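Local coordinates for protein NAD(P)H dehydrogenase (quinone) (Mycobacterium tuberculosis, PDB 1XDI) that probably reduces quinones such as menadione with NADH or NADPH, as a homotetrameric flavoprotein that binds one FAD per subunit and may help resist reactive oxygen intermediates, at residues Pro360-Val365 with Val417-Ile422; Thr388-Lys393 with Ala448-Leu453; Gly400-Phe405 with Gly455-Ala460; Gly411-Gly416 with Ala431-Asn436. One frame throughout, in Å; residues are numbered along the deposited sequence.

Interaction 1 (Pro360-Val365 with Val417-Ile422); sequences PEIAAV and VVVAPI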
loop_
_atom_site.group_PDB
_atom_site.type_symbol
_atom_site.label_atom_id
_atom_site.label_comp_id
_atom_site.label_asym_id
_atom_site.label_seq_id
_atom_site.Cartn_x
_atom_site.Cartn_y
_atom_site.Cartn_z
ATOM N N PRO A 360 29.493 20.181 2.247
ATOM C CA PRO A 360 28.277 19.645 1.619
ATOM C C PRO A 360 26.983 19.894 2.378
ATOM O O PRO A 360 26.990 20.335 3.524
ATOM C CB PRO A 360 28.553 18.156 1.565
ATOM C CG PRO A 360 29.433 17.943 2.804
ATOM C CD PRO A 360 30.385 19.079 2.662
ATOM N N GLU A 361 25.869 19.572 1.713
ATOM C CA GLU A 361 24.540 19.682 2.272
ATOM C C GLU A 361 24.294 18.472 3.201
ATOM O O GLU A 361 24.909 17.403 3.080
ATOM C CB GLU A 361 23.498 19.684 1.137
ATOM C CG GLU A 361 23.317 21.017 0.379
ATOM C CD GLU A 361 22.254 20.971 -0.759
ATOM O OE1 GLU A 361 21.392 20.056 -0.754
ATOM O OE2 GLU A 361 22.269 21.866 -1.645
ATOM N N ILE A 362 23.391 18.656 4.148
ATOM C CA ILE A 362 22.995 17.605 5.042
ATOM C C ILE A 362 21.476 17.629 5.137
ATOM O O ILE A 362 20.893 18.657 5.450
ATOM C CB ILE A 362 23.561 17.845 6.402
ATOM C CG1 ILE A 362 25.022 18.230 6.246
ATOM C CG2 ILE A 362 23.369 16.590 7.279
ATOM C CD1 ILE A 362 25.787 18.183 7.529
ATOM N N ALA A 363 20.840 16.506 4.820
ATOM C CA ALA A 363 19.379 16.368 4.918
ATOM C C ALA A 363 19.067 15.094 5.711
ATOM O O ALA A 363 19.802 14.101 5.640
ATOM C CB ALA A 363 18.734 16.277 3.508
ATOM N N ALA A 364 17.976 15.140 6.464
ATOM C CA ALA A 364 17.548 13.993 7.228
ATOM C C ALA A 364 16.018 13.928 7.272
ATOM O O ALA A 364 15.353 14.925 6.942
ATOM C CB ALA A 364 18.073 14.090 8.568
ATOM N N VAL A 365 15.471 12.760 7.658
ATOM C CA VAL A 365 14.014 12.535 7.788
ATOM C C VAL A 365 13.780 11.339 8.704
ATOM O O VAL A 365 14.507 10.339 8.628
ATOM C CB VAL A 365 13.289 12.073 6.493
ATOM C CG1 VAL A 365 11.942 12.719 6.408
ATOM C CG2 VAL A 365 14.150 12.261 5.279
ATOM N N VAL A 417 19.235 9.679 6.198
ATOM C CA VAL A 417 20.063 10.896 6.333
ATOM C C VAL A 417 20.922 10.872 5.111
ATOM O O VAL A 417 21.402 9.825 4.722
ATOM C CB VAL A 417 21.094 10.942 7.519
ATOM C CG1 VAL A 417 21.996 12.139 7.306
ATOM C CG2 VAL A 417 20.433 11.048 8.874
ATOM N N VAL A 418 21.135 12.042 4.535
ATOM C CA VAL A 418 21.922 12.151 3.313
ATOM C C VAL A 418 22.814 13.347 3.431
ATOM O O VAL A 418 22.325 14.462 3.666
ATOM C CB VAL A 418 21.053 12.391 2.042
ATOM C CG1 VAL A 418 21.921 12.401 0.841
ATOM C CG2 VAL A 418 20.038 11.336 1.879
ATOM N N VAL A 419 24.109 13.101 3.298
ATOM C CA VAL A 419 25.074 14.157 3.301
ATOM C C VAL A 419 25.744 14.149 1.923
ATOM O O VAL A 419 26.539 13.249 1.643
ATOM C CB VAL A 419 26.108 13.928 4.398
ATOM C CG1 VAL A 419 27.367 14.751 4.151
ATOM C CG2 VAL A 419 25.518 14.333 5.703
ATOM N N ALA A 420 25.405 15.109 1.060
ATOM C CA ALA A 420 26.023 15.239 -0.280
ATOM C C ALA A 420 25.746 16.634 -0.861
ATOM O O ALA A 420 24.977 17.424 -0.265
ATOM C CB ALA A 420 25.507 14.199 -1.207
ATOM N N PRO A 421 26.338 16.962 -2.036
ATOM C CA PRO A 421 26.096 18.304 -2.584
ATOM C C PRO A 421 24.639 18.665 -2.830
ATOM O O PRO A 421 24.264 19.837 -2.646
ATOM C CB PRO A 421 26.932 18.332 -3.853
ATOM C CG PRO A 421 27.970 17.249 -3.627
ATOM C CD PRO A 421 27.209 16.185 -2.935
ATOM N N ILE A 422 23.803 17.690 -3.223
ATOM C CA ILE A 422 22.389 17.997 -3.441
ATOM C C ILE A 422 21.508 17.193 -2.504
ATOM O O ILE A 422 20.526 16.609 -2.912
ATOM C CB ILE A 422 21.963 17.698 -4.916
ATOM C CG1 ILE A 422 22.404 16.302 -5.305
ATOM C CG2 ILE A 422 22.497 18.773 -5.872
ATOM C CD1 ILE A 422 21.988 15.965 -6.696
#
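Val418 N donates to Ala363 O at 2.7 Å in an almost straight bond (169°). The return bond, from Ala363 N to Val418 O, is 2.8 Å and equally straight. These two bonds make Ala363 and Val418 an antiparallel hydrogen-bonded pair in the five-stranded sheet of the dimerisation domain. Strand 361-366 lies there between strands 353-356 and 413-420. Ala363 O is also approached by the CA-H of Val417. At the Glu361 end the ladder weakens: the two bonds joining Glu361 and Ala420 are bent and weak.

Ile362, Ala364, Val417 and Val419 share one face of the sheet. Val419 CG2 lies anti to its carbonyl carbon, and there it meets Ile362 CG2 at 3.5 Å. These two side chains run side by side and point the same way. Ala364 CB rests on Val417 CG2 at 3.9 Å. Helix 223-235 packs on this face through Ala225, which touches both Ile362 and Val419. Tyr220 lies against Ile362 and Ala364.

The opposite face carries Ala363 and Val418, and helix 423-436 covers them with Ile427 and Ile430. Ile422 sits at the N-cap position of that helix. The Glu361 chain runs out extended past CG, and its OE1 accepts from Ser424 N in the first turn. This places a carboxylate at the helix start, where it would probably be stabilised by the helix dipole. At the strand end Pro360, which follows a cis peptide bond, turns toward the partner strand and sets its CG 4.0 Å from Val419 CG1.

Interaction 2 (Thr388-Lys393 with Ala448-Leu453); sequences TNARAK and AVYPSL. With FAD (flavin-adenine dinucleotide), chain D.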
loop_
_atom_site.group_PDB
_atom_site.type_symbol
_atom_site.label_atom_id
_atom_site.label_comp_id
_atom_site.label_asym_id
_atom_site.label_seq_id
_atom_site.Cartn_x
_atom_site.Cartn_y
_atom_site.Cartn_z
ATOM N N THR A 388 32.219 5.414 -3.235
ATOM C CA THR A 388 32.330 4.287 -4.137
ATOM C C THR A 388 31.377 4.415 -5.315
ATOM O O THR A 388 31.461 3.681 -6.288
ATOM C CB THR A 388 32.109 2.966 -3.379
ATOM O OG1 THR A 388 30.763 2.870 -2.863
ATOM C CG2 THR A 388 33.102 2.914 -2.267
ATOM N N ASN A 389 30.475 5.385 -5.211
ATOM C CA ASN A 389 29.485 5.692 -6.235
ATOM C C ASN A 389 30.197 6.450 -7.404
ATOM O O ASN A 389 30.860 7.454 -7.162
ATOM C CB ASN A 389 28.386 6.547 -5.569
ATOM C CG ASN A 389 27.229 6.875 -6.512
ATOM O OD1 ASN A 389 27.437 7.493 -7.555
ATOM N ND2 ASN A 389 26.008 6.475 -6.150
ATOM N N ALA A 390 30.085 5.986 -8.653
ATOM C CA ALA A 390 30.757 6.677 -9.775
ATOM C C ALA A 390 30.381 8.174 -9.916
ATOM O O ALA A 390 31.238 9.035 -10.134
ATOM C CB ALA A 390 30.479 5.926 -11.100
ATOM N N ARG A 391 29.098 8.479 -9.781
ATOM C CA ARG A 391 28.642 9.862 -9.874
ATOM C C ARG A 391 29.420 10.675 -8.852
ATOM O O ARG A 391 30.024 11.693 -9.207
ATOM C CB ARG A 391 27.122 9.943 -9.613
ATOM C CG ARG A 391 26.524 11.364 -9.468
ATOM C CD ARG A 391 26.896 12.295 -10.632
ATOM N NE ARG A 391 26.317 11.859 -11.890
ATOM C CZ ARG A 391 26.771 12.251 -13.066
ATOM N NH1 ARG A 391 27.816 13.068 -13.120
ATOM N NH2 ARG A 391 26.163 11.869 -14.168
ATOM N N ALA A 392 29.430 10.246 -7.586
ATOM C CA ALA A 392 30.206 10.983 -6.568
ATOM C C ALA A 392 31.684 11.194 -7.025
ATOM O O ALA A 392 32.235 12.278 -6.904
ATOM C CB ALA A 392 30.177 10.243 -5.246
ATOM N N LYS A 393 32.309 10.158 -7.568
ATOM C CA LYS A 393 33.687 10.230 -8.019
ATOM C C LYS A 393 33.810 11.376 -9.028
ATOM O O LYS A 393 34.760 12.120 -9.026
ATOM C CB LYS A 393 34.023 8.886 -8.619
ATOM C CG LYS A 393 35.422 8.442 -8.492
ATOM C CD LYS A 393 35.480 6.928 -8.435
ATOM C CE LYS A 393 34.887 6.438 -7.148
ATOM N NZ LYS A 393 35.173 4.963 -6.898
ATOM N N ALA A 448 16.380 3.007 -10.209
ATOM C CA ALA A 448 16.924 4.346 -10.185
ATOM C C ALA A 448 17.827 4.404 -11.413
ATOM O O ALA A 448 18.107 3.349 -11.976
ATOM C CB ALA A 448 17.712 4.540 -8.959
ATOM N N VAL A 449 18.292 5.598 -11.801
ATOM C CA VAL A 449 19.171 5.851 -12.965
ATOM C C VAL A 449 20.646 5.567 -12.726
ATOM O O VAL A 449 21.116 5.748 -11.611
ATOM C CB VAL A 449 19.082 7.346 -13.365
ATOM C CG1 VAL A 449 20.211 7.740 -14.252
ATOM C CG2 VAL A 449 17.752 7.617 -14.037
ATOM N N TYR A 450 21.398 5.134 -13.741
ATOM C CA TYR A 450 22.853 4.956 -13.546
ATOM C C TYR A 450 23.566 5.784 -14.587
ATOM O O TYR A 450 23.191 5.768 -15.742
ATOM C CB TYR A 450 23.277 3.493 -13.688
ATOM C CG TYR A 450 24.770 3.227 -13.453
ATOM C CD1 TYR A 450 25.703 3.514 -14.432
ATOM C CD2 TYR A 450 25.230 2.628 -12.274
ATOM C CE1 TYR A 450 27.047 3.207 -14.251
ATOM C CE2 TYR A 450 26.566 2.317 -12.088
ATOM C CZ TYR A 450 27.461 2.614 -13.077
ATOM O OH TYR A 450 28.780 2.366 -12.921
ATOM N N PRO A 451 24.594 6.535 -14.178
ATOM C CA PRO A 451 25.061 6.659 -12.795
ATOM C C PRO A 451 24.493 7.934 -12.101
ATOM O O PRO A 451 24.427 9.029 -12.687
ATOM C CB PRO A 451 26.574 6.770 -12.992
ATOM C CG PRO A 451 26.603 7.727 -14.050
ATOM C CD PRO A 451 25.702 6.945 -15.049
ATOM N N SER A 452 24.103 7.787 -10.847
ATOM C CA SER A 452 23.582 8.917 -10.105
ATOM C C SER A 452 23.806 8.610 -8.628
ATOM O O SER A 452 24.058 7.452 -8.280
ATOM C CB SER A 452 22.074 9.099 -10.383
ATOM O OG SER A 452 21.331 7.979 -9.933
ATOM N N LEU A 453 23.725 9.618 -7.761
ATOM C CA LEU A 453 23.907 9.327 -6.355
ATOM C C LEU A 453 22.600 8.687 -5.862
ATOM O O LEU A 453 22.597 7.929 -4.895
ATOM C CB LEU A 453 24.216 10.608 -5.585
ATOM C CG LEU A 453 25.298 11.495 -6.221
ATOM C CD1 LEU A 453 25.325 12.871 -5.551
ATOM C CD2 LEU A 453 26.603 10.831 -6.113
HETATM P PA FAD D . 29.005 -4.813 -20.026
HETATM O O1A FAD D . 29.083 -4.278 -21.428
HETATM O O2A FAD D . 29.113 -3.844 -18.923
HETATM O O5B FAD D . 30.192 -5.815 -19.832
HETATM C C5B FAD D . 30.205 -7.219 -20.006
HETATM C C4B FAD D . 31.636 -7.568 -19.713
HETATM O O4B FAD D . 31.914 -8.967 -19.722
HETATM C C3B FAD D . 32.752 -6.959 -20.620
HETATM O O3B FAD D . 33.159 -5.705 -20.094
HETATM C C2B FAD D . 33.820 -7.967 -20.674
HETATM O O2B FAD D . 34.953 -7.813 -19.814
HETATM C C1B FAD D . 33.151 -9.263 -20.321
HETATM N N9A FAD D . 33.011 -10.336 -21.250
HETATM C C8A FAD D . 32.527 -10.461 -22.559
HETATM N N7A FAD D . 32.593 -11.691 -23.021
HETATM C C5A FAD D . 33.147 -12.451 -21.966
HETATM C C6A FAD D . 33.490 -13.834 -21.764
HETATM N N6A FAD D . 33.294 -14.793 -22.666
HETATM N N1A FAD D . 34.044 -14.204 -20.547
HETATM C C2A FAD D . 34.267 -13.299 -19.552
HETATM N N3A FAD D . 33.959 -11.940 -19.653
HETATM C C4A FAD D . 33.386 -11.649 -20.975
HETATM N N1 FAD D . 23.450 2.900 -19.427
HETATM C C2 FAD D . 22.903 3.566 -18.370
HETATM O O2 FAD D . 22.125 3.015 -17.594
HETATM N N3 FAD D . 23.227 4.887 -18.172
HETATM C C4 FAD D . 24.095 5.643 -18.977
HETATM O O4 FAD D . 24.300 6.847 -18.695
HETATM C C4X FAD D . 24.647 4.975 -20.030
HETATM N N5 FAD D . 25.558 5.717 -20.868
HETATM C C5X FAD D . 26.143 5.007 -21.968
HETATM C C6 FAD D . 27.053 5.649 -22.846
HETATM C C7 FAD D . 27.671 4.973 -23.952
HETATM C C7M FAD D . 28.641 5.704 -24.863
HETATM C C8 FAD D . 27.359 3.616 -24.156
HETATM C C8M FAD D . 27.966 2.802 -25.274
HETATM C C9 FAD D . 26.468 2.946 -23.326
HETATM C C9A FAD D . 25.848 3.578 -22.242
HETATM N N10 FAD D . 24.883 2.928 -21.301
HETATM C C10 FAD D . 24.324 3.601 -20.241
HETATM C "C1'" FAD D . 24.573 1.540 -21.529
HETATM C "C2'" FAD D . 25.213 0.624 -20.571
HETATM O "O2'" FAD D . 26.638 0.885 -20.710
HETATM C "C3'" FAD D . 24.976 -0.833 -20.798
HETATM O "O3'" FAD D . 23.606 -1.076 -20.603
HETATM C "C4'" FAD D . 25.607 -1.792 -19.786
HETATM O "O4'" FAD D . 27.046 -1.565 -19.957
HETATM C "C5'" FAD D . 25.500 -3.213 -20.056
HETATM O "O5'" FAD D . 26.074 -3.903 -18.982
HETATM P P FAD D . 26.358 -5.417 -18.984
HETATM O O1P FAD D . 26.805 -5.737 -17.638
HETATM O O2P FAD D . 25.214 -6.185 -19.549
HETATM O O3P FAD D . 27.552 -5.492 -20.002
HETATM O O HOH W 1 23.645 11.856 -11.591
#
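Asn389 carries its CG anti to the backbone N (chi1 -176°), which sends the amide toward Ser452 and Leu453. Arg391 also has CG anti to its N. Its chain then bends at chi2 and chi3, bringing NE to Pro451 O.

The firm bond of the contact runs from Asn389 ND2 to Ser452 O, 3.0 Å long at 161°. Ser452 O lies in the Asn389 amide plane, whereas the donor is tilted from the carbonyl plane. ND2 has a second partner in Ser456 OG. The other end of the amide faces the helix: Asn389 is the N-cap of helix 390-394, and its OD1 receives weak bonds from Arg391 N and Ala392 N. One side chain thus caps the helix and ties it to the 448-453 loop.

Arg391 NE makes a long, weak bond to Pro451 O, at 3.5 Å. A water accepts weakly from NE and donates to Pro451 O at 3.1 Å. Arg391 CG packs on Leu453 CD2 at 3.4 Å, the two side chains crossing at about a right angle. Ala392 CB meets Leu453 CD2 at 3.7 Å.

The loop is shaped by a cis peptide between Tyr450 and Pro451. Pro451 CB lies over one face of the Tyr450 ring, toward its rim. Tyr450 O accepts from FAD N3 at 2.6 Å. That flavin is otherwise gripped by Asp35, Ala42 and others of the second subunit. The arrangement fits the flavoprotein disulfide reductase family, in which the dimerisation domain of one subunit completes the flavin site of its partner.

Interaction 3 (Gly400-Phe405 with Gly455-Ala460); sequences GFVKIF and GSITEA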
loop_
_atom_site.group_PDB
_atom_site.type_symbol
_atom_site.label_atom_id
_atom_site.label_comp_id
_atom_site.label_asym_id
_atom_site.label_seq_id
_atom_site.Cartn_x
_atom_site.Cartn_y
_atom_site.Cartn_z
ATOM N N GLY A 400 30.842 12.175 1.427
ATOM C CA GLY A 400 29.395 12.069 1.437
ATOM C C GLY A 400 28.947 10.659 1.776
ATOM O O GLY A 400 29.752 9.701 1.739
ATOM N N PHE A 401 27.659 10.512 2.105
ATOM C CA PHE A 401 27.121 9.170 2.424
ATOM C C PHE A 401 25.615 9.153 2.485
ATOM O O PHE A 401 24.981 10.176 2.575
ATOM C CB PHE A 401 27.690 8.654 3.778
ATOM C CG PHE A 401 27.207 9.427 5.004
ATOM C CD1 PHE A 401 25.905 9.307 5.461
ATOM C CD2 PHE A 401 28.047 10.245 5.695
ATOM C CE1 PHE A 401 25.470 9.988 6.574
ATOM C CE2 PHE A 401 27.608 10.923 6.808
ATOM C CZ PHE A 401 26.330 10.796 7.242
ATOM N N VAL A 402 25.050 7.959 2.454
ATOM C CA VAL A 402 23.614 7.778 2.584
ATOM C C VAL A 402 23.343 6.825 3.700
ATOM O O VAL A 402 23.915 5.753 3.728
ATOM C CB VAL A 402 23.003 7.181 1.346
ATOM C CG1 VAL A 402 21.527 6.857 1.591
ATOM C CG2 VAL A 402 23.192 8.151 0.221
ATOM N N LYS A 403 22.477 7.245 4.622
ATOM C CA LYS A 403 21.999 6.442 5.772
ATOM C C LYS A 403 20.498 6.160 5.621
ATOM O O LYS A 403 19.712 7.064 5.485
ATOM C CB LYS A 403 22.167 7.180 7.129
ATOM C CG LYS A 403 23.495 6.964 7.896
ATOM C CD LYS A 403 23.406 7.534 9.343
ATOM C CE LYS A 403 24.793 7.583 10.034
ATOM N NZ LYS A 403 24.837 8.256 11.400
ATOM N N ILE A 404 20.097 4.911 5.662
ATOM C CA ILE A 404 18.682 4.591 5.583
ATOM C C ILE A 404 18.314 3.754 6.827
ATOM O O ILE A 404 19.089 2.883 7.217
ATOM C CB ILE A 404 18.414 3.842 4.257
ATOM C CG1 ILE A 404 17.908 4.846 3.217
ATOM C CG2 ILE A 404 17.442 2.708 4.457
ATOM C CD1 ILE A 404 17.956 4.271 1.789
ATOM N N PHE A 405 17.176 4.038 7.465
ATOM C CA PHE A 405 16.755 3.286 8.670
ATOM C C PHE A 405 15.452 2.549 8.455
ATOM O O PHE A 405 14.534 3.111 7.877
ATOM C CB PHE A 405 16.504 4.180 9.889
ATOM C CG PHE A 405 17.605 5.094 10.206
ATOM C CD1 PHE A 405 18.929 4.649 10.172
ATOM C CD2 PHE A 405 17.331 6.422 10.483
ATOM C CE1 PHE A 405 19.994 5.533 10.401
ATOM C CE2 PHE A 405 18.360 7.328 10.718
ATOM C CZ PHE A 405 19.703 6.887 10.676
ATOM N N GLY A 455 21.245 6.247 -6.972
ATOM C CA GLY A 455 21.282 4.810 -7.157
ATOM C C GLY A 455 21.770 4.127 -5.896
ATOM O O GLY A 455 21.524 2.913 -5.645
ATOM N N SER A 456 22.505 4.919 -5.112
ATOM C CA SER A 456 23.088 4.494 -3.826
ATOM C C SER A 456 21.945 4.339 -2.809
ATOM O O SER A 456 22.035 3.502 -1.913
ATOM C CB SER A 456 24.075 5.563 -3.339
ATOM O OG SER A 456 25.377 5.145 -3.533
ATOM N N ILE A 457 20.905 5.183 -2.942
ATOM C CA ILE A 457 19.747 5.131 -2.086
ATOM C C ILE A 457 19.033 3.786 -2.351
ATOM O O ILE A 457 18.586 3.106 -1.406
ATOM C CB ILE A 457 18.781 6.303 -2.368
ATOM C CG1 ILE A 457 19.321 7.582 -1.761
ATOM C CG2 ILE A 457 17.391 6.052 -1.754
ATOM C CD1 ILE A 457 18.533 8.786 -2.261
ATOM N N THR A 458 18.936 3.361 -3.608
ATOM C CA THR A 458 18.257 2.106 -3.794
ATOM C C THR A 458 19.138 0.939 -3.320
ATOM O O THR A 458 18.612 -0.091 -2.934
ATOM C CB THR A 458 17.756 1.933 -5.241
ATOM O OG1 THR A 458 18.852 2.011 -6.136
ATOM C CG2 THR A 458 16.777 3.028 -5.610
ATOM N N GLU A 459 20.469 1.098 -3.302
ATOM C CA GLU A 459 21.353 0.027 -2.820
ATOM C C GLU A 459 21.198 0.039 -1.322
ATOM O O GLU A 459 21.004 -1.000 -0.693
ATOM C CB GLU A 459 22.822 0.265 -3.151
ATOM C CG GLU A 459 23.398 -0.712 -4.132
ATOM C CD GLU A 459 23.663 -2.082 -3.540
ATOM O OE1 GLU A 459 22.724 -2.828 -3.317
ATOM O OE2 GLU A 459 24.815 -2.461 -3.291
ATOM N N ALA A 460 21.252 1.230 -0.740
ATOM C CA ALA A 460 21.115 1.351 0.707
ATOM C C ALA A 460 19.917 0.469 1.138
ATOM O O ALA A 460 20.080 -0.484 1.889
ATOM C CB ALA A 460 20.929 2.823 1.094
#
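Val402 and Ile404 stand on the same face of strand 401-407 and point at helix 454-464, where they meet Ile457 and Ala460. This is an alpha+beta layer pair of the dimerisation domain, with the helix packed on the antiparallel sheet. The short segment axes are 8.5 Å apart at closest and cross at -37°.

The side-chain contacts are apolar. Val402 has CG1 anti to its backbone N (chi1 173°). Val402 CG1 touches Ile457 CG1 and Ala460 CB, each at 4.1 Å. The Val402 and Ile457 side chains cross at about a right angle. Ile404 reaches over with CD1, which sits 3.4 Å from Ala460 CB and 4.0 Å from Ile457 CG2. Ile404 CD1 also lies 3.5 Å from Ile457 O. The small Ala460 lets the strand side chains approach the helix backbone. Leu386 packs on Val402 and on Ser456.

Polar groups do not bridge the two segments. Lys403 leaves from the other face of the strand and pairs with Asp222 and Asp224. Glu459 forms salt bridges to Arg462 and Arg463. The helix also bonds to itself: Gly455 O accepts from Glu459 N and, at 2.9 Å, from Thr458 OG1, both arriving from the same face of the carbonyl plane.

Interaction 4 (Gly411-Gly416 with Ala431-Asn436); sequences GVVIGG and AVAVQN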
loop_
_atom_site.group_PDB
_atom_site.type_symbol
_atom_site.label_atom_id
_atom_site.label_comp_id
_atom_site.label_asym_id
_atom_site.label_seq_id
_atom_site.Cartn_x
_atom_site.Cartn_y
_atom_site.Cartn_z
ATOM N N GLY A 411 10.507 -4.117 7.497
ATOM C CA GLY A 411 11.387 -3.438 6.537
ATOM C C GLY A 411 10.881 -2.050 6.056
ATOM O O GLY A 411 11.406 -1.479 5.112
ATOM N N VAL A 412 9.845 -1.506 6.678
ATOM C CA VAL A 412 9.323 -0.223 6.277
ATOM C C VAL A 412 10.314 0.902 6.595
ATOM O O VAL A 412 10.774 1.005 7.718
ATOM C CB VAL A 412 8.025 0.070 7.020
ATOM C CG1 VAL A 412 7.623 1.502 6.799
ATOM C CG2 VAL A 412 6.935 -0.846 6.544
ATOM N N VAL A 413 10.614 1.758 5.614
ATOM C CA VAL A 413 11.550 2.867 5.794
ATOM C C VAL A 413 11.031 3.834 6.854
ATOM O O VAL A 413 9.886 4.260 6.742
ATOM C CB VAL A 413 11.778 3.610 4.453
ATOM C CG1 VAL A 413 12.622 4.836 4.665
ATOM C CG2 VAL A 413 12.513 2.702 3.485
ATOM N N ILE A 414 11.847 4.186 7.862
ATOM C CA ILE A 414 11.381 5.090 8.905
ATOM C C ILE A 414 12.233 6.296 9.108
ATOM O O ILE A 414 11.914 7.176 9.934
ATOM C CB ILE A 414 11.370 4.469 10.257
ATOM C CG1 ILE A 414 12.767 4.053 10.629
ATOM C CG2 ILE A 414 10.514 3.276 10.282
ATOM C CD1 ILE A 414 12.790 3.524 12.027
ATOM N N GLY A 415 13.363 6.324 8.403
ATOM C CA GLY A 415 14.257 7.470 8.510
ATOM C C GLY A 415 15.313 7.329 7.456
ATOM O O GLY A 415 15.397 6.283 6.823
ATOM N N GLY A 416 16.097 8.385 7.251
ATOM C CA GLY A 416 17.179 8.376 6.274
ATOM C C GLY A 416 17.941 9.658 6.510
ATOM O O GLY A 416 17.358 10.599 7.046
ATOM N N ALA A 431 11.804 10.660 2.194
ATOM C CA ALA A 431 10.597 11.186 2.815
ATOM C C ALA A 431 9.393 10.445 2.247
ATOM O O ALA A 431 8.587 9.935 2.999
ATOM C CB ALA A 431 10.472 12.640 2.547
ATOM N N VAL A 432 9.273 10.359 0.920
ATOM C CA VAL A 432 8.144 9.629 0.333
ATOM C C VAL A 432 8.050 8.278 1.028
ATOM O O VAL A 432 6.983 7.913 1.527
ATOM C CB VAL A 432 8.288 9.423 -1.193
ATOM C CG1 VAL A 432 7.138 8.570 -1.746
ATOM C CG2 VAL A 432 8.192 10.729 -1.846
ATOM N N ALA A 433 9.159 7.546 1.075
ATOM C CA ALA A 433 9.167 6.250 1.753
ATOM C C ALA A 433 8.690 6.391 3.239
ATOM O O ALA A 433 7.819 5.637 3.716
ATOM C CB ALA A 433 10.572 5.647 1.697
ATOM N N VAL A 434 9.224 7.349 3.965
ATOM C CA VAL A 434 8.810 7.458 5.332
ATOM C C VAL A 434 7.327 7.787 5.429
ATOM O O VAL A 434 6.536 7.044 6.020
ATOM C CB VAL A 434 9.627 8.482 6.015
ATOM C CG1 VAL A 434 9.284 8.528 7.390
ATOM C CG2 VAL A 434 11.052 8.145 5.882
ATOM N N GLN A 435 6.931 8.911 4.844
ATOM C CA GLN A 435 5.523 9.328 4.829
ATOM C C GLN A 435 4.581 8.249 4.241
ATOM O O GLN A 435 3.377 8.276 4.516
ATOM C CB GLN A 435 5.356 10.629 4.014
ATOM C CG GLN A 435 3.914 11.075 3.737
ATOM C CD GLN A 435 3.391 12.124 4.736
ATOM O OE1 GLN A 435 4.119 12.561 5.619
ATOM N NE2 GLN A 435 2.123 12.530 4.586
ATOM N N ASN A 436 5.079 7.289 3.463
ATOM C CA ASN A 436 4.134 6.326 2.894
ATOM C C ASN A 436 4.360 4.850 3.229
ATOM O O ASN A 436 3.779 3.917 2.598
ATOM C CB ASN A 436 4.032 6.545 1.371
ATOM C CG ASN A 436 3.419 7.918 1.022
ATOM O OD1 ASN A 436 2.297 8.249 1.455
ATOM N ND2 ASN A 436 4.160 8.723 0.264
#
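Val413 and Ala433 meet directly, with Val413 CB 3.6 Å from Ala433 CB. Val413 CG1 lies anti to its backbone N (chi1 174°). Val413 CG1 touches Ala433 CB at 3.7 Å and Val434 CG2 at 3.9 Å. The Val413 and Val434 side chains cross at about a right angle. Val434 also rests against the strand backbone: Val434 CG2 lies 3.9 Å from Gly415 N, and Val434 CG1 lies 3.9 Å from Ile414 O.

Beyond Val413 and Ala433, Leu443 of helix 440-444 touches both, and Val440 packs on Val413. Ile414 points away from the helix, and its side chain touches Phe405 and Val367. Ile414 and Gly415 both face Phe405 and form a classic beta bulge at the start of strand 413-420. Helix 423-436 runs back over the strand, with axes 143° apart and 6.7 Å at closest approach. Farther out, Val432 lies against Leu443 of the second subunit, and Val412 packs on Arg437 of the third.

No hydrogen bond links the two segments. The strand and helix are therefore joined here by buried methyl groups, and the small Ala433, whose CB meets Val413 CB, allows their backbones to come close.

From the N terminus, strand 361-366 comes first. Interaction 1 pairs it with strand 413-420, closing a loop of 51 residues, and crosses all three other contacts. Interactions 2 and 3 close loops of 54 and 49 residues and cross each other, since 448-453 and 455-460 return in the same order as 388-393 and 400-405. Interaction 4 closes a short loop of 14 residues, within the spans of both interactions 2 and 3. Interactions 1, 3 and 4 share one antiparallel sheet; helices 423-436 and 454-464 pack on it in interactions 4 and 3. Interaction 2 lies at the subunit boundary and ties helix 390-394 to the loop that binds the flavin held by the second subunit.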